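Local structure of coiled-coil quantitatively-enriched protein 1 (Schizosaccharomyces pombe, 7CUJ) at residues Ala193-Thr198 with Cys223-Tyr228; Thr186-Ile191 with Pro202-Leu207; His66-Asp71 with Ser95-Asn100. The protein links telomeres to the meiotic centrosome and is needed for meiotic telomere clustering, telomere length regulation and chromosome segregation, this chain being an alpha/beta domain of the longer protein. All coordinates share one frame; numbering follows the deposited sequence.

Contact 1. Residues Ala193-Thr198 with Cys223-Tyr228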
ATOM      1  N   ALA A 193     -11.312  -9.498 -24.602  1.00 35.55           N
ATOM      2  CA  ALA A 193     -12.018 -10.374 -25.525  1.00 39.06           C
ATOM      3  C   ALA A 193     -11.088 -10.809 -26.655  1.00 42.13           C
ATOM      4  O   ALA A 193     -11.143 -11.955 -27.089  1.00 44.58           O
ATOM      5  CB  ALA A 193     -13.256  -9.695 -26.059  1.00 35.80           C
ATOM      6  N   TYR A 194     -10.232  -9.887 -27.116  1.00 43.06           N
ATOM      7  CA  TYR A 194      -9.262 -10.211 -28.150  1.00 45.86           C
ATOM      8  C   TYR A 194      -8.283 -11.262 -27.632  1.00 48.40           C
ATOM      9  O   TYR A 194      -8.094 -12.291 -28.276  1.00 51.22           O
ATOM     10  CB  TYR A 194      -8.555  -8.961 -28.679  1.00 45.40           C
ATOM     11  CG  TYR A 194      -7.617  -9.246 -29.825  1.00 48.22           C
ATOM     12  CD1 TYR A 194      -8.088  -9.344 -31.125  1.00 49.44           C
ATOM     13  CD2 TYR A 194      -6.262  -9.443 -29.607  1.00 50.00           C
ATOM     14  CE1 TYR A 194      -7.233  -9.620 -32.181  1.00 52.34           C
ATOM     15  CE2 TYR A 194      -5.394  -9.720 -30.651  1.00 53.39           C
ATOM     16  CZ  TYR A 194      -5.882  -9.810 -31.942  1.00 54.45           C
ATOM     17  OH  TYR A 194      -5.035 -10.082 -32.979  1.00 59.43           O
ATOM     18  N   MET A 195      -7.681 -10.997 -26.465  1.00 48.03           N
ATOM     19  CA  MET A 195      -6.741 -11.912 -25.834  1.00 54.68           C
ATOM     20  C   MET A 195      -7.348 -13.311 -25.776  1.00 56.53           C
ATOM     21  O   MET A 195      -6.712 -14.285 -26.175  1.00 58.23           O
ATOM     22  CB  MET A 195      -6.407 -11.474 -24.402  1.00 57.52           C
ATOM     23  CG  MET A 195      -5.696 -10.136 -24.289  1.00 64.40           C
ATOM     24  SD  MET A 195      -4.003 -10.159 -24.925  1.00 77.27           S
ATOM     25  CE  MET A 195      -4.271  -9.591 -26.603  1.00 73.31           C
ATOM     26  N   SER A 196      -8.592 -13.375 -25.284  1.00 55.98           N
ATOM     27  CA  SER A 196      -9.314 -14.610 -25.021  1.00 57.73           C
ATOM     28  C   SER A 196      -9.619 -15.356 -26.320  1.00 60.36           C
ATOM     29  O   SER A 196      -9.366 -16.554 -26.418  1.00 62.58           O
ATOM     30  CB  SER A 196     -10.571 -14.317 -24.238  1.00 55.63           C
ATOM     31  OG  SER A 196     -11.261 -15.512 -23.912  1.00 58.38           O
ATOM     32  N   VAL A 197     -10.157 -14.635 -27.311  1.00 60.10           N
ATOM     33  CA  VAL A 197     -10.672 -15.239 -28.532  1.00 63.36           C
ATOM     34  C   VAL A 197      -9.522 -15.701 -29.429  1.00 66.66           C
ATOM     35  O   VAL A 197      -9.623 -16.746 -30.068  1.00 68.11           O
ATOM     36  CB  VAL A 197     -11.644 -14.294 -29.265  1.00 61.42           C
ATOM     37  CG1 VAL A 197     -11.964 -14.768 -30.674  1.00 63.73           C
ATOM     38  CG2 VAL A 197     -12.927 -14.090 -28.473  1.00 58.67           C
ATOM     39  N   THR A 198      -8.433 -14.920 -29.465  1.00 69.54           N
ATOM     40  CA  THR A 198      -7.279 -15.208 -30.306  1.00 74.97           C
ATOM     41  C   THR A 198      -6.608 -16.509 -29.865  1.00 78.78           C
ATOM     42  O   THR A 198      -6.164 -17.288 -30.705  1.00 81.25           O
ATOM     43  CB  THR A 198      -6.298 -14.025 -30.333  1.00 74.98           C
ATOM     44  OG1 THR A 198      -6.961 -12.924 -30.953  1.00 73.50           O
ATOM     45  CG2 THR A 198      -5.014 -14.317 -31.080  1.00 75.16           C
ATOM     46  N   CYS A 223       0.898  -2.308 -27.292  1.00 43.96           N
ATOM     47  CA  CYS A 223       2.262  -1.877 -27.569  1.00 45.75           C
ATOM     48  C   CYS A 223       3.287  -2.935 -27.159  1.00 46.93           C
ATOM     49  O   CYS A 223       4.439  -2.862 -27.580  1.00 50.69           O
ATOM     50  CB  CYS A 223       2.580  -0.559 -26.873  1.00 45.78           C
ATOM     51  SG  CYS A 223       1.692   0.859 -27.569  1.00 46.28           S
ATOM     52  N   PHE A 224       2.872  -3.905 -26.333  1.00 44.72           N
ATOM     53  CA  PHE A 224       3.781  -4.939 -25.860  1.00 47.04           C
ATOM     54  C   PHE A 224       3.282  -6.325 -26.265  1.00 51.52           C
ATOM     55  O   PHE A 224       3.798  -7.332 -25.786  1.00 55.39           O
ATOM     56  CB  PHE A 224       4.043  -4.802 -24.355  1.00 43.68           C
ATOM     57  CG  PHE A 224       4.761  -3.534 -23.967  1.00 40.71           C
ATOM     58  CD1 PHE A 224       4.048  -2.386 -23.653  1.00 38.07           C
ATOM     59  CD2 PHE A 224       6.148  -3.477 -23.932  1.00 41.63           C
ATOM     60  CE1 PHE A 224       4.700  -1.211 -23.310  1.00 37.65           C
ATOM     61  CE2 PHE A 224       6.801  -2.302 -23.585  1.00 40.85           C
ATOM     62  CZ  PHE A 224       6.077  -1.170 -23.278  1.00 38.86           C
ATOM     63  N   GLN A 225       2.292  -6.358 -27.166  1.00 56.05           N
ATOM     64  CA  GLN A 225       1.810  -7.593 -27.767  1.00 62.58           C
ATOM     65  C   GLN A 225       2.982  -8.367 -28.364  1.00 68.04           C
ATOM     66  O   GLN A 225       3.064  -9.584 -28.220  1.00 69.77           O
ATOM     67  CB  GLN A 225       0.822  -7.285 -28.893  1.00 64.74           C
ATOM     68  CG  GLN A 225      -0.636  -7.263 -28.461  1.00 63.39           C
ATOM     69  CD  GLN A 225      -1.558  -7.109 -29.645  1.00 64.91           C
ATOM     70  OE1 GLN A 225      -1.327  -6.296 -30.538  1.00 65.93           O
ATOM     71  NE2 GLN A 225      -2.620  -7.898 -29.657  1.00 66.22           N
ATOM     72  N   SER A 226       3.884  -7.628 -29.023  1.00 73.75           N
ATOM     73  CA  SER A 226       4.992  -8.165 -29.798  1.00 81.09           C
ATOM     74  C   SER A 226       5.884  -9.086 -28.965  1.00 85.34           C
ATOM     75  O   SER A 226       6.573  -9.940 -29.522  1.00 88.34           O
ATOM     76  CB  SER A 226       5.789  -7.045 -30.418  1.00 83.23           C
ATOM     77  OG  SER A 226       6.030  -6.015 -29.469  1.00 80.72           O
ATOM     78  N   SER A 227       5.864  -8.910 -27.637  1.00 88.80           N
ATOM     79  CA  SER A 227       6.760  -9.632 -26.746  1.00 93.26           C
ATOM     80  C   SER A 227       6.099 -10.890 -26.175  1.00 97.58           C
ATOM     81  O   SER A 227       6.394 -11.996 -26.626  1.00104.00           O
ATOM     82  CB  SER A 227       7.310  -8.731 -25.663  1.00 94.18           C
ATOM     83  OG  SER A 227       6.263  -8.099 -24.942  1.00 91.46           O
ATOM     84  N   TYR A 228       5.211 -10.702 -25.185  1.00 94.24           N
ATOM     85  CA  TYR A 228       4.662 -11.760 -24.342  1.00 92.21           C
ATOM     86  C   TYR A 228       5.781 -12.545 -23.657  1.00 89.92           C
ATOM     87  O   TYR A 228       5.632 -13.734 -23.378  1.00 92.56           O
ATOM     88  CB  TYR A 228       3.714 -12.688 -25.111  1.00 96.43           C
ATOM     89  CG  TYR A 228       2.369 -12.105 -25.461  1.00 99.64           C
ATOM     90  CD1 TYR A 228       1.499 -11.652 -24.479  1.00 97.02           C
ATOM     91  CD2 TYR A 228       1.953 -12.030 -26.782  1.00103.06           C
ATOM     92  CE1 TYR A 228       0.260 -11.119 -24.804  1.00 98.69           C
ATOM     93  CE2 TYR A 228       0.719 -11.501 -27.123  1.00101.69           C
ATOM     94  CZ  TYR A 228      -0.129 -11.043 -26.130  1.00100.42           C
ATOM     95  OH  TYR A 228      -1.346 -10.523 -26.461  1.00 98.85           O
TER
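Met195 and Tyr228 each carry CG anti to their own carbonyl carbon, and Met195 then bends at chi2 (-69°) and again at chi3, which curls its thioether end round toward the tyrosine hydroxyl. Met195 SD and CE sit alongside Tyr228 OH, with SD 3.1 Å from that oxygen and CE 3.1 Å from it as well. The sulfur approaches at the edge of the ring, 5.4 Å from its centroid and 81° off the ring normal, so this is a Met-aromatic contact of the in-plane kind rather than one over a face. Gln225 lies beside it: its chain runs extended beyond CG and brings the amide end to the methyl of Met195 and the CD2-CE2 side of Tyr194. The glutamine crosses Tyr194 at about a right angle, with the amide and ring planes 58° apart. On one face of the Tyr194 ring lies Thr198 OG1, 3.3 Å above the plane over its centre, and that hydroxyl donates to Tyr194 O, which also takes Thr198 N. In the loop, Ser227 OG and Ser227 N both reach Phe224 O and tighten the turn ahead of Tyr228. This surface contact joins helix 191-200 to the loop between helices 217-223 and 232-243; Phe224 and Tyr228 lean on Phe232 of the latter helix, and Tyr194 also meets Arg210 of strand 208-213 in a cation-pi contact.

Contact 2. Residues Thr186-Ile191 with Pro202-Leu207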
ATOM      1  N   THR A 186     -15.654  -8.271 -38.067  1.00 57.65           N
ATOM      2  CA  THR A 186     -15.474  -8.606 -36.659  1.00 52.24           C
ATOM      3  C   THR A 186     -14.981  -7.395 -35.868  1.00 46.48           C
ATOM      4  O   THR A 186     -13.986  -6.772 -36.230  1.00 44.83           O
ATOM      5  CB  THR A 186     -14.522  -9.797 -36.475  1.00 54.14           C
ATOM      6  OG1 THR A 186     -14.954 -10.856 -37.329  1.00 57.97           O
ATOM      7  CG2 THR A 186     -14.465 -10.301 -35.050  1.00 52.67           C
ATOM      8  N   ILE A 187     -15.685  -7.087 -34.770  1.00 42.55           N
ATOM      9  CA  ILE A 187     -15.314  -6.008 -33.866  1.00 39.17           C
ATOM     10  C   ILE A 187     -15.045  -6.591 -32.481  1.00 36.92           C
ATOM     11  O   ILE A 187     -15.859  -7.336 -31.939  1.00 35.51           O
ATOM     12  CB  ILE A 187     -16.405  -4.917 -33.807  1.00 38.47           C
ATOM     13  CG1 ILE A 187     -16.784  -4.398 -35.196  1.00 39.60           C
ATOM     14  CG2 ILE A 187     -15.981  -3.783 -32.883  1.00 35.99           C
ATOM     15  CD1 ILE A 187     -18.159  -3.773 -35.261  1.00 40.35           C
ATOM     16  N   PHE A 188     -13.894  -6.224 -31.910  1.00 35.54           N
ATOM     17  CA  PHE A 188     -13.601  -6.521 -30.519  1.00 34.55           C
ATOM     18  C   PHE A 188     -13.882  -5.281 -29.680  1.00 31.62           C
ATOM     19  O   PHE A 188     -13.209  -4.262 -29.829  1.00 31.60           O
ATOM     20  CB  PHE A 188     -12.167  -7.028 -30.367  1.00 35.28           C
ATOM     21  CG  PHE A 188     -11.984  -8.427 -30.894  1.00 39.06           C
ATOM     22  CD1 PHE A 188     -12.159  -9.524 -30.063  1.00 40.40           C
ATOM     23  CD2 PHE A 188     -11.691  -8.649 -32.231  1.00 40.81           C
ATOM     24  CE1 PHE A 188     -12.014 -10.813 -30.551  1.00 43.58           C
ATOM     25  CE2 PHE A 188     -11.547  -9.938 -32.720  1.00 43.17           C
ATOM     26  CZ  PHE A 188     -11.707 -11.017 -31.879  1.00 44.39           C
ATOM     27  N   TYR A 189     -14.902  -5.384 -28.819  1.00 30.45           N
ATOM     28  CA  TYR A 189     -15.272  -4.281 -27.947  1.00 28.47           C
ATOM     29  C   TYR A 189     -14.107  -3.950 -27.015  1.00 26.70           C
ATOM     30  O   TYR A 189     -13.889  -2.788 -26.686  1.00 24.15           O
ATOM     31  CB  TYR A 189     -16.564  -4.586 -27.181  1.00 28.29           C
ATOM     32  CG  TYR A 189     -17.003  -3.485 -26.248  1.00 27.88           C
ATOM     33  CD1 TYR A 189     -17.850  -2.477 -26.683  1.00 28.14           C
ATOM     34  CD2 TYR A 189     -16.561  -3.439 -24.932  1.00 26.32           C
ATOM     35  CE1 TYR A 189     -18.252  -1.456 -25.835  1.00 27.90           C
ATOM     36  CE2 TYR A 189     -16.956  -2.427 -24.071  1.00 25.38           C
ATOM     37  CZ  TYR A 189     -17.803  -1.431 -24.525  1.00 26.78           C
ATOM     38  OH  TYR A 189     -18.197  -0.433 -23.686  1.00 27.08           O
ATOM     39  N   ASP A 190     -13.361  -4.986 -26.611  1.00 26.97           N
ATOM     40  CA  ASP A 190     -12.307  -4.846 -25.618  1.00 26.63           C
ATOM     41  C   ASP A 190     -11.183  -5.840 -25.904  1.00 27.62           C
ATOM     42  O   ASP A 190     -11.401  -6.867 -26.548  1.00 27.33           O
ATOM     43  CB  ASP A 190     -12.857  -4.991 -24.195  1.00 26.95           C
ATOM     44  CG  ASP A 190     -13.523  -6.332 -23.940  1.00 28.84           C
ATOM     45  OD1 ASP A 190     -12.791  -7.335 -23.777  1.00 29.50           O
ATOM     46  OD2 ASP A 190     -14.769  -6.368 -23.926  1.00 31.69           O
ATOM     47  N   ILE A 191      -9.988  -5.514 -25.395  1.00 27.71           N
ATOM     48  CA  ILE A 191      -8.770  -6.263 -25.651  1.00 30.08           C
ATOM     49  C   ILE A 191      -8.810  -7.597 -24.910  1.00 31.02           C
ATOM     50  O   ILE A 191      -8.283  -8.586 -25.412  1.00 33.00           O
ATOM     51  CB  ILE A 191      -7.524  -5.418 -25.309  1.00 30.90           C
ATOM     52  CG1 ILE A 191      -7.196  -4.419 -26.423  1.00 33.20           C
ATOM     53  CG2 ILE A 191      -6.321  -6.284 -24.959  1.00 31.32           C
ATOM     54  CD1 ILE A 191      -6.870  -5.052 -27.763  1.00 35.93           C
ATOM     55  N   PRO A 202      -8.912 -20.706 -33.728  1.00116.97           N
ATOM     56  CA  PRO A 202      -7.923 -20.512 -34.792  1.00119.05           C
ATOM     57  C   PRO A 202      -8.053 -19.111 -35.388  1.00117.93           C
ATOM     58  O   PRO A 202      -9.140 -18.534 -35.381  1.00121.69           O
ATOM     59  CB  PRO A 202      -8.284 -21.587 -35.830  1.00121.85           C
ATOM     60  CG  PRO A 202      -9.747 -21.889 -35.573  1.00120.16           C
ATOM     61  CD  PRO A 202      -9.923 -21.718 -34.078  1.00120.06           C
ATOM     62  N   SER A 203      -6.932 -18.576 -35.891  1.00113.95           N
ATOM     63  CA  SER A 203      -6.874 -17.225 -36.430  1.00109.99           C
ATOM     64  C   SER A 203      -7.979 -17.018 -37.465  1.00110.31           C
ATOM     65  O   SER A 203      -8.154 -17.836 -38.367  1.00113.89           O
ATOM     66  CB  SER A 203      -5.509 -16.912 -36.991  1.00110.18           C
ATOM     67  OG  SER A 203      -5.153 -17.837 -38.006  1.00113.81           O
ATOM     68  N   ILE A 204      -8.717 -15.910 -37.315  1.00105.51           N
ATOM     69  CA  ILE A 204      -9.963 -15.676 -38.029  1.00106.03           C
ATOM     70  C   ILE A 204      -9.672 -15.107 -39.417  1.00106.58           C
ATOM     71  O   ILE A 204      -8.813 -14.241 -39.573  1.00110.40           O
ATOM     72  CB  ILE A 204     -10.895 -14.757 -37.206  1.00100.21           C
ATOM     73  CG1 ILE A 204     -11.161 -15.325 -35.808  1.00 96.95           C
ATOM     74  CG2 ILE A 204     -12.194 -14.481 -37.953  1.00 99.47           C
ATOM     75  CD1 ILE A 204     -11.690 -14.314 -34.814  1.00 89.72           C
ATOM     76  N   GLN A 205     -10.410 -15.610 -40.417  1.00107.40           N
ATOM     77  CA  GLN A 205     -10.385 -15.074 -41.769  1.00106.42           C
ATOM     78  C   GLN A 205     -11.539 -14.089 -41.939  1.00101.69           C
ATOM     79  O   GLN A 205     -12.587 -14.441 -42.480  1.00106.44           O
ATOM     80  CB  GLN A 205     -10.475 -16.198 -42.807  1.00109.66           C
ATOM     81  CG  GLN A 205      -9.151 -16.896 -43.088  1.00112.09           C
ATOM     82  CD  GLN A 205      -9.185 -17.743 -44.338  1.00115.39           C
ATOM     83  OE1 GLN A 205     -10.241 -18.171 -44.800  1.00118.71           O
ATOM     84  NE2 GLN A 205      -8.014 -17.997 -44.899  1.00117.74           N
ATOM     85  N   SER A 206     -11.332 -12.856 -41.456  1.00 91.59           N
ATOM     86  CA  SER A 206     -12.267 -11.759 -41.656  1.00 84.22           C
ATOM     87  C   SER A 206     -11.636 -10.442 -41.212  1.00 78.12           C
ATOM     88  O   SER A 206     -10.580 -10.434 -40.582  1.00 76.38           O
ATOM     89  CB  SER A 206     -13.577 -12.010 -40.947  1.00 88.02           C
ATOM     90  OG  SER A 206     -13.418 -11.945 -39.537  1.00 89.32           O
ATOM     91  N   LEU A 207     -12.306  -9.334 -41.557  1.00 72.40           N
ATOM     92  CA  LEU A 207     -11.935  -8.000 -41.110  1.00 66.11           C
ATOM     93  C   LEU A 207     -12.080  -7.924 -39.590  1.00 60.01           C
ATOM     94  O   LEU A 207     -13.149  -8.210 -39.053  1.00 56.57           O
ATOM     95  CB  LEU A 207     -12.852  -6.989 -41.808  1.00 66.74           C
ATOM     96  CG  LEU A 207     -12.654  -5.522 -41.427  1.00 64.16           C
ATOM     97  CD1 LEU A 207     -11.403  -4.954 -42.081  1.00 64.20           C
ATOM     98  CD2 LEU A 207     -13.873  -4.700 -41.811  1.00 63.72           C
TER
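Thr186 and Leu207 bring their backbones within 5.7 Å, CA to CA. Between them Thr186 N donates to Leu207 O at 2.7 Å, in a bond that is somewhat bent (142° at the hydrogen). Beside it a second bond runs between side chains: Thr186 OG1 and Ser206 OG lie 2.9 Å apart, and either could be the donor. The threonine hydroxyl is anti to its carbonyl carbon, chi1 -50°, which sets OG1 beside the backbone N, so that hydroxyl and N-H meet successive residues, Ser206 and Leu207. Ser206 holds OG between its backbone N and carbonyl carbon, and from there it meets the threonine tip to tip. The two bonds together tie Thr186, in the middle of strand 184-188, to two successive residues of the loop, one through hydroxyls and one through main chain. Farther along the strand, Phe188 reaches back so that its CZ stands 4.4 Å from Ile204 CD1; the isoleucine methyl comes at the ring edge, near its plane, as a single apolar touch. At the other end of 186-191, Asp190 is the N-cap of the helix, its OD1 accepting from Ala193 N. Strand 184-188, helix 191-200 and strand 208-213 form a beta-alpha-beta crossover between adjacent parallel strands. The contact lies where the returning loop enters the last strand, and Thr186 and Phe188 continue the pairing through backbone bonds with Leu209.

Contact 3. Residues His66-Asp71 with Ser95-Asn100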
ATOM      1  N   HIS A  66     -16.377  -0.540 -19.323  1.00 24.57           N
ATOM      2  CA  HIS A  66     -17.324   0.499 -18.953  1.00 26.22           C
ATOM      3  C   HIS A  66     -17.177   0.831 -17.473  1.00 26.27           C
ATOM      4  O   HIS A  66     -17.149  -0.071 -16.641  1.00 27.09           O
ATOM      5  CB  HIS A  66     -18.761   0.066 -19.268  1.00 28.05           C
ATOM      6  CG  HIS A  66     -19.675   1.215 -19.520  1.00 30.01           C
ATOM      7  ND1 HIS A  66     -20.102   1.544 -20.788  1.00 31.78           N
ATOM      8  CD2 HIS A  66     -20.228   2.123 -18.687  1.00 30.98           C
ATOM      9  CE1 HIS A  66     -20.895   2.593 -20.725  1.00 33.75           C
ATOM     10  NE2 HIS A  66     -20.985   2.971 -19.446  1.00 32.86           N
ATOM     11  N   PRO A  67     -17.094   2.128 -17.096  1.00 26.53           N
ATOM     12  CA  PRO A  67     -16.980   2.510 -15.686  1.00 27.14           C
ATOM     13  C   PRO A  67     -18.165   2.082 -14.822  1.00 29.45           C
ATOM     14  O   PRO A  67     -18.019   1.915 -13.612  1.00 31.01           O
ATOM     15  CB  PRO A  67     -16.838   4.042 -15.729  1.00 27.60           C
ATOM     16  CG  PRO A  67     -17.388   4.446 -17.084  1.00 28.25           C
ATOM     17  CD  PRO A  67     -17.068   3.288 -18.004  1.00 26.68           C
ATOM     18  N   SER A  68     -19.328   1.875 -15.454  1.00 31.57           N
ATOM     19  CA  SER A  68     -20.552   1.559 -14.733  1.00 33.92           C
ATOM     20  C   SER A  68     -20.556   0.110 -14.239  1.00 33.28           C
ATOM     21  O   SER A  68     -21.505  -0.309 -13.584  1.00 35.45           O
ATOM     22  CB  SER A  68     -21.778   1.888 -15.545  1.00 36.66           C
ATOM     23  OG  SER A  68     -21.918   0.987 -16.631  1.00 37.46           O
ATOM     24  N   LEU A  69     -19.482  -0.637 -14.530  1.00 31.17           N
ATOM     25  CA  LEU A  69     -19.252  -1.920 -13.882  1.00 31.58           C
ATOM     26  C   LEU A  69     -19.012  -1.720 -12.381  1.00 32.82           C
ATOM     27  O   LEU A  69     -19.000  -2.694 -11.630  1.00 34.95           O
ATOM     28  CB  LEU A  69     -18.069  -2.651 -14.536  1.00 29.41           C
ATOM     29  CG  LEU A  69     -18.276  -3.200 -15.950  1.00 29.41           C
ATOM     30  CD1 LEU A  69     -17.050  -3.967 -16.420  1.00 27.96           C
ATOM     31  CD2 LEU A  69     -19.508  -4.090 -16.038  1.00 31.63           C
ATOM     32  N   TYR A  70     -18.811  -0.463 -11.951  1.00 32.59           N
ATOM     33  CA  TYR A  70     -18.613  -0.135 -10.543  1.00 32.67           C
ATOM     34  C   TYR A  70     -19.768   0.712 -10.014  1.00 37.06           C
ATOM     35  O   TYR A  70     -19.641   1.371  -8.985  1.00 37.97           O
ATOM     36  CB  TYR A  70     -17.227   0.474 -10.298  1.00 29.03           C
ATOM     37  CG  TYR A  70     -16.113  -0.492 -10.604  1.00 25.36           C
ATOM     38  CD1 TYR A  70     -15.785  -1.507  -9.717  1.00 24.88           C
ATOM     39  CD2 TYR A  70     -15.427  -0.432 -11.805  1.00 23.32           C
ATOM     40  CE1 TYR A  70     -14.787  -2.424 -10.004  1.00 23.23           C
ATOM     41  CE2 TYR A  70     -14.426  -1.340 -12.108  1.00 22.00           C
ATOM     42  CZ  TYR A  70     -14.109  -2.341 -11.206  1.00 22.05           C
ATOM     43  OH  TYR A  70     -13.131  -3.247 -11.500  1.00 22.18           O
ATOM     44  N   ASP A  71     -20.899   0.674 -10.727  1.00 41.28           N
ATOM     45  CA  ASP A  71     -22.158   1.203 -10.231  1.00 46.56           C
ATOM     46  C   ASP A  71     -22.842   0.101  -9.428  1.00 50.34           C
ATOM     47  O   ASP A  71     -22.926  -1.034  -9.889  1.00 53.74           O
ATOM     48  CB  ASP A  71     -23.043   1.673 -11.388  1.00 48.04           C
ATOM     49  CG  ASP A  71     -24.250   2.500 -10.972  1.00 52.31           C
ATOM     50  OD1 ASP A  71     -24.432   2.717  -9.756  1.00 53.98           O
ATOM     51  OD2 ASP A  71     -25.001   2.928 -11.877  1.00 55.59           O
ATOM     52  N   SER A  95     -29.391   3.048 -21.870  1.00 80.66           N
ATOM     53  CA  SER A  95     -29.377   4.368 -22.491  1.00 84.63           C
ATOM     54  C   SER A  95     -28.853   5.440 -21.533  1.00 86.05           C
ATOM     55  O   SER A  95     -28.835   6.621 -21.876  1.00 89.22           O
ATOM     56  CB  SER A  95     -30.702   4.746 -23.133  1.00 88.01           C
ATOM     57  OG  SER A  95     -31.599   5.305 -22.185  1.00 90.44           O
ATOM     58  N   SER A  96     -28.415   5.015 -20.340  1.00 84.27           N
ATOM     59  CA  SER A  96     -27.680   5.873 -19.424  1.00 82.69           C
ATOM     60  C   SER A  96     -26.198   5.877 -19.790  1.00 80.62           C
ATOM     61  O   SER A  96     -25.455   6.757 -19.364  1.00 81.70           O
ATOM     62  CB  SER A  96     -27.854   5.419 -17.996  1.00 80.04           C
ATOM     63  OG  SER A  96     -29.039   5.954 -17.428  1.00 82.84           O
ATOM     64  N   TYR A  97     -25.797   4.901 -20.614  1.00 79.02           N
ATOM     65  CA  TYR A  97     -24.449   4.355 -20.581  1.00 74.02           C
ATOM     66  C   TYR A  97     -23.496   5.074 -21.535  1.00 74.22           C
ATOM     67  O   TYR A  97     -22.331   5.272 -21.199  1.00 78.04           O
ATOM     68  CB  TYR A  97     -24.498   2.835 -20.761  1.00 70.93           C
ATOM     69  CG  TYR A  97     -25.165   2.115 -19.614  1.00 69.96           C
ATOM     70  CD1 TYR A  97     -26.547   2.032 -19.524  1.00 72.83           C
ATOM     71  CD2 TYR A  97     -24.417   1.534 -18.601  1.00 67.42           C
ATOM     72  CE1 TYR A  97     -27.166   1.386 -18.467  1.00 74.34           C
ATOM     73  CE2 TYR A  97     -25.020   0.882 -17.537  1.00 67.77           C
ATOM     74  CZ  TYR A  97     -26.400   0.807 -17.469  1.00 71.28           C
ATOM     75  OH  TYR A  97     -27.000   0.166 -16.421  1.00 71.58           O
ATOM     76  N   ALA A  98     -23.991   5.478 -22.712  1.00 72.45           N
ATOM     77  CA  ALA A  98     -23.146   6.051 -23.751  1.00 70.40           C
ATOM     78  C   ALA A  98     -22.559   7.397 -23.323  1.00 69.95           C
ATOM     79  O   ALA A  98     -21.752   7.979 -24.046  1.00 69.55           O
ATOM     80  CB  ALA A  98     -23.928   6.177 -25.034  1.00 72.25           C
ATOM     81  N   GLU A  99     -22.964   7.876 -22.141  1.00 72.80           N
ATOM     82  CA  GLU A  99     -22.513   9.148 -21.593  1.00 77.26           C
ATOM     83  C   GLU A  99     -21.013   9.100 -21.306  1.00 73.58           C
ATOM     84  O   GLU A  99     -20.309  10.087 -21.522  1.00 76.56           O
ATOM     85  CB  GLU A  99     -23.310   9.471 -20.327  1.00 83.62           C
ATOM     86  CG  GLU A  99     -22.939  10.796 -19.680  1.00 90.24           C
ATOM     87  CD  GLU A  99     -23.870  11.251 -18.569  1.00 97.70           C
ATOM     88  OE1 GLU A  99     -24.485  10.384 -17.912  1.00103.22           O
ATOM     89  OE2 GLU A  99     -23.985  12.478 -18.369  1.00103.42           O
ATOM     90  N   ASN A 100     -20.531   7.945 -20.828  1.00 66.63           N
ATOM     91  CA  ASN A 100     -19.176   7.835 -20.311  1.00 59.76           C
ATOM     92  C   ASN A 100     -18.354   6.806 -21.087  1.00 51.94           C
ATOM     93  O   ASN A 100     -17.245   6.469 -20.672  1.00 47.31           O
ATOM     94  CB  ASN A 100     -19.168   7.545 -18.806  1.00 62.69           C
ATOM     95  CG  ASN A 100     -19.468   8.767 -17.964  1.00 64.64           C
ATOM     96  OD1 ASN A 100     -18.662   9.691 -17.891  1.00 66.17           O
ATOM     97  ND2 ASN A 100     -20.623   8.778 -17.320  1.00 67.60           N
TER
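The CE1-NE2 edge of the His66 imidazole lies against the carbonyl of Tyr97: Tyr97 O sits near the plane of the imidazole at its edge, 3.1 Å from His66 CE1. The same corner of the ring rests on the tyrosine's first carbon, with His66 CE1 3.6 Å from Tyr97 CB. The two rings themselves make an offset edge-to-face pair, the edge of Tyr97 directed at the face of His66, with centroids 5.6 Å apart and planes at 64°. Ser68 OG comes up to the tyrosine on one edge, in its plane, and Ser68 CB lies 3.9 Å from Tyr97 CE2. On the far side of the histidine the touch is aliphatic packing: Pro67 CG lies 4.0 Å from Asn100 CB, and the two side chains cross at a slant. In the next shell, the histidine has CG anti to its backbone N (chi1 -153°), which sends the imidazole across to the second segment just as the chain leaves helix 47-65. The following 3-10 turn, with Leu69 N bonded to His66 O and Tyr70 N to Pro67 O, sets Pro67 and Ser68 facing the same way. Across from it, Asn100 N donates to Tyr97 O, so the oxygen the histidine meets also closes a turn. Phe104 adds an edge-to-face partner to His66, Phe130 packs against Tyr97, and Met25 against Pro67, while an aromatic side chain of another protein's chain packs on Ser68. Structurally this is the closed base of a long interhelical loop: two turns, one leaving helix 47-65 and one leading to helix 102-112, held together by a buried aromatic pair.

Contacts 1 and 2 belong to one region, their centres 12 Å apart; their segments alternate along the chain, and helix 191-200 follows strand 184-188. They touch through Phe188 of contact 2, whose CD1 is 3.5 Å from Tyr194 CA, and through Ile204, whose CD1 is 4.2 Å from Val197 CG1. Contact 3 closes earlier in the sequence and lies on the opposite side of the chain's centre, about 25 Å from contact 1 and 24 Å from contact 2, centre to centre. It still brushes contact 2, with His66 ND1 4.0 Å from Tyr189 OH, whereas contacts 1 and 3 stay about 11 Å apart at their nearest atoms.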